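Local coordinates for uncharacterized protein (Bacillus thuringiensis serovar kurstaki, PDB 4XE7) that probably polymerises, as a bacterial actin-like ParM protein, into nucleotide-dependent filaments that segregate plasmid DNA, and is seen here without nucleotide, at residues A137-G142 with G182-K187; V206-F211 with A400-R405; E283-F288 with V327-V332; K276-E281 with T337-D342. All blocks are in the same frame, centred on the assembly; numbering follows the deposited sequence.

Contact 1 of 4, residues A137-G142 with G182-K187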
# COMPACT_ATOMS: atom_id res chain seq x y z
N ALA A 137 3.03 -1.09 -15.15
CA ALA A 137 2.09 -2.21 -15.25
C ALA A 137 1.90 -2.64 -16.70
O ALA A 137 1.77 -3.84 -17.00
CB ALA A 137 0.76 -1.86 -14.65
N ALA A 138 1.84 -1.66 -17.59
CA ALA A 138 1.64 -1.97 -19.00
C ALA A 138 2.87 -2.73 -19.52
O ALA A 138 2.74 -3.73 -20.24
CB ALA A 138 1.38 -0.71 -19.81
N ALA A 139 4.06 -2.28 -19.11
CA ALA A 139 5.30 -2.97 -19.42
C ALA A 139 5.29 -4.40 -18.87
O ALA A 139 5.64 -5.33 -19.59
CB ALA A 139 6.49 -2.20 -18.86
N ARG A 140 4.86 -4.58 -17.62
CA ARG A 140 4.81 -5.90 -16.98
C ARG A 140 3.94 -6.90 -17.73
O ARG A 140 4.23 -8.09 -17.73
CB ARG A 140 4.30 -5.78 -15.55
CG ARG A 140 5.29 -5.14 -14.60
CD ARG A 140 4.76 -5.18 -13.17
NE ARG A 140 5.76 -4.63 -12.26
CZ ARG A 140 5.69 -4.74 -10.95
NH1 ARG A 140 4.66 -5.35 -10.40
NH2 ARG A 140 6.65 -4.21 -10.19
N ILE A 141 2.87 -6.43 -18.34
CA ILE A 141 1.97 -7.34 -19.01
C ILE A 141 2.22 -7.34 -20.51
O ILE A 141 1.43 -7.85 -21.29
CB ILE A 141 0.51 -7.01 -18.66
CG1 ILE A 141 0.04 -5.74 -19.35
CG2 ILE A 141 0.37 -6.86 -17.16
CD1 ILE A 141 -1.39 -5.39 -19.02
N GLY A 142 3.36 -6.78 -20.91
CA GLY A 142 3.83 -6.86 -22.28
C GLY A 142 3.04 -6.11 -23.32
O GLY A 142 2.92 -6.58 -24.46
N GLY A 182 16.83 1.70 -16.71
CA GLY A 182 16.24 0.63 -15.92
C GLY A 182 15.74 -0.53 -16.77
O GLY A 182 16.09 -0.66 -17.95
N THR A 183 14.90 -1.34 -16.16
CA THR A 183 14.38 -2.57 -16.77
C THR A 183 13.74 -2.42 -18.15
O THR A 183 13.94 -3.25 -19.02
CB THR A 183 13.34 -3.21 -15.84
OG1 THR A 183 13.80 -3.13 -14.49
CG2 THR A 183 13.07 -4.67 -16.25
N TYR A 184 12.94 -1.37 -18.35
CA TYR A 184 12.22 -1.22 -19.61
C TYR A 184 12.84 -0.20 -20.57
O TYR A 184 12.15 0.33 -21.44
CB TYR A 184 10.76 -0.85 -19.32
CG TYR A 184 10.11 -1.81 -18.34
CD1 TYR A 184 10.02 -3.17 -18.65
CD2 TYR A 184 9.62 -1.38 -17.12
CE1 TYR A 184 9.46 -4.07 -17.76
CE2 TYR A 184 9.06 -2.28 -16.22
CZ TYR A 184 8.98 -3.62 -16.56
OH TYR A 184 8.43 -4.53 -15.70
N GLU A 185 14.14 0.06 -20.41
CA GLU A 185 14.82 1.07 -21.23
C GLU A 185 14.55 0.89 -22.72
O GLU A 185 14.68 -0.21 -23.25
CB GLU A 185 16.33 1.04 -20.99
CG GLU A 185 17.10 1.91 -21.98
CD GLU A 185 18.60 1.94 -21.72
OE1 GLU A 185 19.06 1.21 -20.82
OE2 GLU A 185 19.31 2.69 -22.42
N GLY A 186 14.13 1.97 -23.37
CA GLY A 186 13.86 1.94 -24.79
C GLY A 186 12.39 1.77 -25.09
O GLY A 186 11.93 2.08 -26.18
N LYS A 187 11.64 1.29 -24.11
CA LYS A 187 10.21 1.08 -24.31
C LYS A 187 9.42 2.36 -24.15
O LYS A 187 9.67 3.15 -23.24
CB LYS A 187 9.67 0.02 -23.34
CG LYS A 187 9.92 -1.41 -23.81
CD LYS A 187 9.35 -2.42 -22.83
CE LYS A 187 9.77 -3.84 -23.19
NZ LYS A 187 9.23 -4.25 -24.51
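Y184 lays its ring flat on the methyl of A139, and this one aromatic side chain carries most of the contact between the turn 182-187 and the last turn of helix 123-140. G182 opens a type I beta turn that closes with the bond from E185 N to G182 O (3.2 Å). T183, at the second position of that turn, places its CB 4.1 Å above the plane of the Y184 ring, on the face turned away from A139. Y184 itself has CG beside its backbone N and opposite its carbonyl carbon (chi1 -53°), which sends the ring toward the helix. There A139 CB sits on the ring normal, 3.4 Å from the Y184 centroid and equidistant from all six carbons, a well-centred CH-pi contact. The phenol end reaches R140, the next helix residue: Y184 OH lies 3.4 Å from R140 CG and near the plane of the R140 guanidinium, which is tilted 56° to the ring. D69 ties the two together, hydrogen-bonding to the hydroxyl and forming a salt bridge with R140, whose charge is further met by D67 and E34. F179 packs edge-to-face on Y184. E185 and G186 then complete a type II turn, closed by K187 N to Y184 O (2.9 Å). G142 with its positive phi ends the helix in a Schellman motif. The type I and type II turns make the connection of a beta hairpin between antiparallel strands 173-179 and 188-200, seated on the C-terminal end of a helix in what is probably the first lobe of the actin-like fold.

Contact 2 of 4, residues V206-F211 with A400-R405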
# COMPACT_ATOMS: atom_id res chain seq x y z
N VAL A 206 -14.34 -1.34 1.68
CA VAL A 206 -15.27 -2.43 1.92
C VAL A 206 -15.26 -3.43 0.77
O VAL A 206 -15.29 -4.65 1.00
CB VAL A 206 -16.71 -1.88 2.13
CG1 VAL A 206 -17.74 -2.98 2.05
CG2 VAL A 206 -16.81 -1.16 3.46
N LEU A 207 -15.20 -2.93 -0.46
CA LEU A 207 -15.17 -3.83 -1.61
C LEU A 207 -13.98 -4.80 -1.55
O LEU A 207 -14.14 -5.99 -1.86
CB LEU A 207 -15.11 -3.03 -2.92
CG LEU A 207 -16.45 -2.51 -3.40
CD1 LEU A 207 -16.28 -1.55 -4.57
CD2 LEU A 207 -17.33 -3.69 -3.77
N ALA A 208 -12.82 -4.31 -1.12
CA ALA A 208 -11.60 -5.13 -1.12
C ALA A 208 -11.60 -6.12 0.03
O ALA A 208 -10.85 -7.09 0.02
CB ALA A 208 -10.36 -4.26 -1.06
N ILE A 209 -12.45 -5.87 1.03
CA ILE A 209 -12.61 -6.83 2.11
C ILE A 209 -13.59 -7.92 1.67
O ILE A 209 -13.37 -9.11 1.94
CB ILE A 209 -13.07 -6.13 3.39
CG1 ILE A 209 -11.90 -5.31 3.93
CG2 ILE A 209 -13.57 -7.13 4.42
CD1 ILE A 209 -12.30 -4.16 4.81
N LEU A 210 -14.63 -7.52 0.95
CA LEU A 210 -15.67 -8.45 0.53
C LEU A 210 -15.29 -9.29 -0.70
O LEU A 210 -15.73 -10.43 -0.81
CB LEU A 210 -16.96 -7.71 0.21
CG LEU A 210 -17.73 -7.04 1.35
CD1 LEU A 210 -18.83 -6.20 0.73
CD2 LEU A 210 -18.32 -8.07 2.28
N PHE A 211 -14.52 -8.71 -1.62
CA PHE A 211 -14.25 -9.41 -2.88
C PHE A 211 -12.77 -9.50 -3.23
O PHE A 211 -11.96 -8.67 -2.80
CB PHE A 211 -15.02 -8.72 -4.02
CG PHE A 211 -16.51 -8.73 -3.83
CD1 PHE A 211 -17.27 -9.83 -4.19
CD2 PHE A 211 -17.16 -7.65 -3.27
CE1 PHE A 211 -18.65 -9.85 -4.00
CE2 PHE A 211 -18.54 -7.66 -3.08
CZ PHE A 211 -19.28 -8.76 -3.44
N ALA A 400 -2.38 -2.78 2.69
CA ALA A 400 -1.77 -1.59 2.09
C ALA A 400 -2.45 -1.17 0.78
O ALA A 400 -2.45 0.00 0.43
CB ALA A 400 -0.30 -1.81 1.86
N TYR A 401 -3.06 -2.13 0.09
CA TYR A 401 -3.64 -1.90 -1.23
C TYR A 401 -5.17 -2.04 -1.27
O TYR A 401 -5.75 -2.20 -2.33
CB TYR A 401 -2.98 -2.86 -2.23
CG TYR A 401 -1.50 -2.59 -2.37
CD1 TYR A 401 -1.04 -1.50 -3.10
CD2 TYR A 401 -0.56 -3.40 -1.74
CE1 TYR A 401 0.31 -1.23 -3.23
CE2 TYR A 401 0.79 -3.14 -1.85
CZ TYR A 401 1.23 -2.06 -2.60
OH TYR A 401 2.58 -1.79 -2.72
N PHE A 402 -5.82 -1.97 -0.12
CA PHE A 402 -7.27 -2.14 -0.08
C PHE A 402 -7.98 -1.04 -0.87
O PHE A 402 -9.04 -1.25 -1.46
CB PHE A 402 -7.79 -2.15 1.37
CG PHE A 402 -7.74 -3.52 2.05
CD1 PHE A 402 -7.31 -4.65 1.38
CD2 PHE A 402 -8.17 -3.66 3.37
CE1 PHE A 402 -7.30 -5.88 2.00
CE2 PHE A 402 -8.16 -4.88 4.00
CZ PHE A 402 -7.72 -6.00 3.32
N THR A 403 -7.39 0.16 -0.87
CA THR A 403 -7.97 1.27 -1.63
C THR A 403 -7.83 1.04 -3.13
O THR A 403 -8.81 1.15 -3.87
CB THR A 403 -7.32 2.59 -1.25
OG1 THR A 403 -7.49 2.82 0.15
CG2 THR A 403 -7.92 3.74 -2.06
N SER A 404 -6.62 0.73 -3.60
CA SER A 404 -6.43 0.48 -5.03
C SER A 404 -7.16 -0.78 -5.49
O SER A 404 -7.69 -0.82 -6.60
CB SER A 404 -4.94 0.38 -5.39
OG SER A 404 -4.22 -0.44 -4.49
N ARG A 405 -7.17 -1.83 -4.65
CA ARG A 405 -7.92 -3.03 -4.98
C ARG A 405 -9.42 -2.75 -5.08
O ARG A 405 -10.09 -3.31 -5.95
CB ARG A 405 -7.67 -4.14 -3.95
CG ARG A 405 -6.27 -4.72 -4.02
CD ARG A 405 -5.93 -5.52 -2.77
NE ARG A 405 -6.73 -6.72 -2.69
CZ ARG A 405 -6.37 -7.91 -3.16
NH1 ARG A 405 -5.19 -8.07 -3.74
NH2 ARG A 405 -7.18 -8.94 -3.04
O HOH W 1 -9.53 -7.51 -2.37
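A208 and F402 bring helix 205-210 against the start of helix 402-418, their CA atoms only 5.4 Å apart. The small alanine side chain suits so close an approach: A208 CB lies 3.3 Å from the carbonyl F402 O, and 3.9 Å from CD1 of the F402 ring, which it meets obliquely. The same methyl also rests against the first carbon of the arginine side chain, A208 CB to R405 CB being 4.0 Å. The A208 carbonyl is engaged too: a water donates to A208 O at 2.8 Å. In actin-like proteins the chain crosses between the two lobes twice, once through a short helix and once near the C-terminal helix; the order of elements here is consistent with this being the place where those two crossings touch, a likely hinge region. I209, next along, turns CG1 to the side of its backbone N (chi1 -71°) and sets it 3.8 Å from F402 CE2, the two side chains running roughly at right angles. The far part of the phenylalanine ring is thereby met by isoleucine and the near part by alanine. Beyond the helix, F211 contributes its backbone: F211 O takes the second hydrogen of the same water at 2.7 Å, while R405 NH2 donates to that water from 2.8 Å. The R405 chain bends at chi3 (67°), with the water in the guanidinium plane, and D212 forms a salt bridge with the same NH2.

Contact 3 of 4, residues E283-F288 with V327-V332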
# COMPACT_ATOMS: atom_id res chain seq x y z
N GLU A 283 25.90 -18.18 26.66
CA GLU A 283 27.31 -18.10 27.05
C GLU A 283 28.22 -17.70 25.88
O GLU A 283 29.25 -17.06 26.08
CB GLU A 283 27.77 -19.42 27.65
CG GLU A 283 27.14 -19.74 29.01
CD GLU A 283 27.55 -18.75 30.09
OE1 GLU A 283 28.69 -18.24 30.04
OE2 GLU A 283 26.72 -18.47 30.99
N ILE A 284 27.86 -18.09 24.67
CA ILE A 284 28.61 -17.68 23.48
C ILE A 284 28.59 -16.15 23.32
O ILE A 284 29.62 -15.52 23.05
CB ILE A 284 28.04 -18.36 22.22
CG1 ILE A 284 28.11 -19.88 22.38
CG2 ILE A 284 28.75 -17.86 20.95
CD1 ILE A 284 27.24 -20.65 21.39
N LEU A 285 27.41 -15.56 23.53
CA LEU A 285 27.26 -14.11 23.45
C LEU A 285 28.03 -13.42 24.57
O LEU A 285 28.62 -12.36 24.37
CB LEU A 285 25.78 -13.71 23.50
CG LEU A 285 25.00 -13.67 22.17
CD1 LEU A 285 25.65 -12.66 21.19
CD2 LEU A 285 24.92 -15.05 21.56
N LYS A 286 27.97 -14.00 25.77
CA LYS A 286 28.76 -13.50 26.87
C LYS A 286 30.25 -13.46 26.51
O LYS A 286 30.94 -12.49 26.80
CB LYS A 286 28.57 -14.36 28.12
CG LYS A 286 27.31 -14.10 28.92
CD LYS A 286 27.47 -14.76 30.29
CE LYS A 286 26.19 -14.72 31.10
NZ LYS A 286 25.25 -15.77 30.64
N SER A 287 30.73 -14.52 25.87
CA SER A 287 32.15 -14.61 25.52
C SER A 287 32.54 -13.51 24.54
O SER A 287 33.62 -12.93 24.66
CB SER A 287 32.49 -15.97 24.92
OG SER A 287 32.49 -17.00 25.90
N PHE A 288 31.68 -13.22 23.58
CA PHE A 288 32.11 -12.38 22.48
C PHE A 288 31.43 -11.03 22.36
O PHE A 288 31.91 -10.18 21.62
CB PHE A 288 31.94 -13.16 21.18
CG PHE A 288 32.73 -14.43 21.15
CD1 PHE A 288 34.11 -14.39 21.26
CD2 PHE A 288 32.10 -15.66 21.03
CE1 PHE A 288 34.88 -15.56 21.25
CE2 PHE A 288 32.87 -16.85 21.02
CZ PHE A 288 34.25 -16.79 21.13
N VAL A 327 15.10 -16.76 16.46
CA VAL A 327 16.02 -15.76 15.94
C VAL A 327 17.41 -16.34 15.78
O VAL A 327 17.89 -17.05 16.68
CB VAL A 327 16.07 -14.54 16.87
CG1 VAL A 327 17.14 -13.56 16.43
CG2 VAL A 327 14.70 -13.87 16.92
N LYS A 328 18.05 -16.08 14.64
CA LYS A 328 19.45 -16.46 14.48
C LYS A 328 20.29 -15.19 14.49
O LYS A 328 20.07 -14.29 13.69
CB LYS A 328 19.68 -17.24 13.19
CG LYS A 328 21.03 -17.95 13.16
CD LYS A 328 21.29 -18.71 11.86
CE LYS A 328 21.91 -17.82 10.78
NZ LYS A 328 22.44 -18.61 9.62
N TRP A 329 21.22 -15.12 15.44
CA TRP A 329 22.17 -14.02 15.53
C TRP A 329 23.56 -14.60 15.28
O TRP A 329 24.14 -15.28 16.13
CB TRP A 329 22.07 -13.33 16.90
CG TRP A 329 22.78 -12.02 16.98
CD1 TRP A 329 23.39 -11.36 15.95
CD2 TRP A 329 22.97 -11.21 18.14
NE1 TRP A 329 23.94 -10.18 16.41
CE2 TRP A 329 23.71 -10.07 17.75
CE3 TRP A 329 22.59 -11.34 19.48
CZ2 TRP A 329 24.07 -9.06 18.65
CZ3 TRP A 329 22.96 -10.34 20.38
CH2 TRP A 329 23.68 -9.22 19.96
N GLY A 330 24.09 -14.35 14.08
CA GLY A 330 25.28 -15.07 13.64
C GLY A 330 24.91 -16.54 13.67
O GLY A 330 23.83 -16.90 13.22
N PRO A 331 25.79 -17.38 14.23
CA PRO A 331 25.55 -18.83 14.25
C PRO A 331 24.66 -19.30 15.40
O PRO A 331 24.39 -20.50 15.51
CB PRO A 331 26.95 -19.39 14.40
CG PRO A 331 27.64 -18.38 15.25
CD PRO A 331 27.09 -17.04 14.83
N VAL A 332 24.24 -18.38 16.27
CA VAL A 332 23.47 -18.77 17.44
C VAL A 332 21.97 -18.61 17.20
O VAL A 332 21.53 -17.59 16.68
CB VAL A 332 23.87 -17.95 18.69
CG1 VAL A 332 23.11 -18.45 19.94
CG2 VAL A 332 25.36 -18.06 18.91
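W329 and V332 owe their reach toward L285 and I284 to similar first torsions: W329 CG stands opposite its backbone N (chi1 -168°), and so does V332 CG1 (chi1 -176°), leaving V332 CG2 on the N side. From there V332 CG2 meets both helix residues, at 4.0 Å from I284 CG2 and 4.0 Å from L285 CD2. I284 CD1 is also 4.0 Å from V332 CG2. L285 divides its branches between the two partners. While CD2 goes to the valine, L285 CD1 comes down over one face of the indole, 3.6 Å from W329 CZ3 and displaced toward the rim of the ring system. It makes a CH-pi contact with the six-membered ring, 4.0 Å from the centroid and 26° off the normal. Isoleucine and leucine both run past the valine in the opposite direction, whereas leucine and indole slant across one another. W329 and V332 can act together because they are the first and last residues of a type II' beta turn: W329 N reaches V332 O at 2.8 Å, V332 N returns to W329 O at 3.1 Å, and G330 supplies the positive phi. In the fold, helix 283-289 leans on the tip of the two-stranded hairpin 326-329/332-335, and F279, at the end of helix 265-279, fills in behind, meeting W329 edge-to-face and touching L285, V327 and V332.

Contact 4 of 4, residues K276-E281 with T337-D342; sequences KERFME and TDIVMD
R278 and D338 face each other from opposite directions, guanidinium and carboxylate planes only 13° apart, in a bidentate, end-on salt bridge. R278 NH1 reaches the syn lone pair of D338 OD1 at 2.9 Å, almost straight at 176°. R278 NH2 meets D338 OD2 on the syn side; their 2.5 Å separation is shorter than expected and its exact value doubtful. NH2 also donates to the carbonyl of N335, just ahead of helix 337-362, so two acceptors help fix the rotation of the group. The bridge links the last turn of helix 265-279 to the first turn of helix 337-362, in what is probably the outer part of the second lobe of the actin-like fold; the nearby helix start would tend to stabilise the carboxylate's charge. To face the arginine, D338 CG takes the position between backbone N and carbonyl carbon (chi1 67°). I339 runs past the arginine in the opposite direction. Its CD1 lies over one guanidinium face, offset toward the rim and 3.4 Å from R278 NH1, and is as near, 3.4 Å, to R278 CG, because the arginine chain bends at chi2 and chi3 around the methyl. I271, N274 and I275 also touch the isoleucine.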
# COMPACT_ATOMS: atom_id res chain seq x y z
N LYS A 276 17.39 -9.10 22.73
CA LYS A 276 18.81 -8.94 22.99
C LYS A 276 19.17 -9.42 24.39
O LYS A 276 20.17 -10.12 24.59
CB LYS A 276 19.24 -7.49 22.82
CG LYS A 276 20.68 -7.31 23.28
CD LYS A 276 21.38 -6.14 22.68
CE LYS A 276 22.80 -6.06 23.25
NZ LYS A 276 23.56 -4.94 22.65
N GLU A 277 18.34 -9.04 25.36
CA GLU A 277 18.59 -9.39 26.74
C GLU A 277 18.71 -10.90 26.88
O GLU A 277 19.56 -11.41 27.61
CB GLU A 277 17.46 -8.83 27.62
CG GLU A 277 17.60 -9.07 29.10
CD GLU A 277 16.49 -8.40 29.91
OE1 GLU A 277 15.72 -7.61 29.31
OE2 GLU A 277 16.40 -8.66 31.13
N ARG A 278 17.89 -11.63 26.13
CA ARG A 278 17.92 -13.08 26.19
C ARG A 278 19.13 -13.72 25.51
O ARG A 278 19.69 -14.67 26.04
CB ARG A 278 16.65 -13.65 25.60
CG ARG A 278 15.66 -13.89 26.71
CD ARG A 278 15.77 -15.29 27.26
NE ARG A 278 15.00 -16.14 26.38
CZ ARG A 278 13.67 -16.16 26.37
NH1 ARG A 278 12.99 -15.40 27.22
NH2 ARG A 278 13.03 -16.95 25.52
N PHE A 279 19.54 -13.20 24.36
CA PHE A 279 20.77 -13.66 23.75
C PHE A 279 21.95 -13.43 24.70
O PHE A 279 22.84 -14.26 24.78
CB PHE A 279 21.04 -12.97 22.41
CG PHE A 279 20.41 -13.68 21.24
CD1 PHE A 279 21.11 -14.66 20.56
CD2 PHE A 279 19.12 -13.38 20.83
CE1 PHE A 279 20.55 -15.33 19.48
CE2 PHE A 279 18.54 -14.04 19.75
CZ PHE A 279 19.26 -15.03 19.08
N MET A 280 21.92 -12.33 25.45
CA MET A 280 23.02 -12.05 26.37
C MET A 280 22.98 -12.94 27.61
O MET A 280 23.83 -12.81 28.49
CB MET A 280 23.05 -10.57 26.75
CG MET A 280 23.33 -9.60 25.54
SD MET A 280 24.83 -9.99 24.58
CE MET A 280 24.73 -8.85 23.22
N GLU A 281 22.03 -13.87 27.68
CA GLU A 281 22.07 -14.91 28.71
C GLU A 281 22.85 -16.12 28.19
O GLU A 281 23.35 -16.93 28.96
CB GLU A 281 20.66 -15.34 29.15
CG GLU A 281 19.81 -14.20 29.75
CD GLU A 281 18.35 -14.60 29.96
OE1 GLU A 281 18.01 -15.78 29.73
OE2 GLU A 281 17.53 -13.73 30.35
N THR A 337 9.93 -17.16 21.40
CA THR A 337 8.48 -17.21 21.22
C THR A 337 7.75 -16.49 22.36
O THR A 337 6.85 -15.66 22.13
CB THR A 337 7.99 -18.68 21.12
OG1 THR A 337 8.60 -19.30 19.99
CG2 THR A 337 6.48 -18.75 20.97
N ASP A 338 8.15 -16.78 23.60
CA ASP A 338 7.59 -16.11 24.78
C ASP A 338 7.74 -14.59 24.74
O ASP A 338 6.82 -13.86 25.09
CB ASP A 338 8.23 -16.63 26.07
CG ASP A 338 9.71 -16.26 26.20
OD1 ASP A 338 10.07 -15.57 27.19
OD2 ASP A 338 10.53 -16.67 25.33
N ILE A 339 8.91 -14.10 24.34
CA ILE A 339 9.15 -12.66 24.28
C ILE A 339 8.28 -11.96 23.23
O ILE A 339 7.69 -10.91 23.49
CB ILE A 339 10.63 -12.38 24.01
CG1 ILE A 339 11.47 -12.86 25.20
CG2 ILE A 339 10.88 -10.92 23.70
CD1 ILE A 339 12.96 -12.93 24.92
N VAL A 340 8.21 -12.56 22.05
CA VAL A 340 7.45 -11.98 20.95
C VAL A 340 5.95 -12.07 21.25
O VAL A 340 5.24 -11.07 21.16
CB VAL A 340 7.77 -12.66 19.59
CG1 VAL A 340 6.80 -12.19 18.47
CG2 VAL A 340 9.23 -12.43 19.20
N MET A 341 5.47 -13.26 21.63
CA MET A 341 4.04 -13.44 21.94
C MET A 341 3.57 -12.50 23.06
O MET A 341 2.45 -11.98 23.00
CB MET A 341 3.74 -14.91 22.30
CG MET A 341 2.26 -15.27 22.38
SD MET A 341 1.28 -14.89 20.89
CE MET A 341 2.32 -15.47 19.62
N ASP A 342 4.44 -12.24 24.05
CA ASP A 342 4.13 -11.28 25.13
C ASP A 342 3.82 -9.87 24.62
O ASP A 342 2.85 -9.23 25.06
CB ASP A 342 5.29 -11.17 26.12
CG ASP A 342 5.33 -12.32 27.12
OD1 ASP A 342 4.35 -13.09 27.19
OD2 ASP A 342 6.35 -12.44 27.85

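How the contacts relate
The four contacts probably sample both lobes of the actin-like fold and the passage between them. Contact 1 belongs to the lobe of the eight-stranded sheet and closes before contact 2 opens; their centres lie 26 Å apart. Contact 2, nearest the centre of the chain, joins residues some 190 positions apart, and contacts 3 and 4 both fall within that span. These two form one outlying cluster, centres 13 Å apart, contact 3 lying within the span contact 4 brackets. They touch, L285 CB to F279 O at 3.2 Å, through the successive helices 265-279 and 283-289. The centre of contact 1 lies 45 Å from that of contact 3, consistent with separate lobes meeting near contact 2.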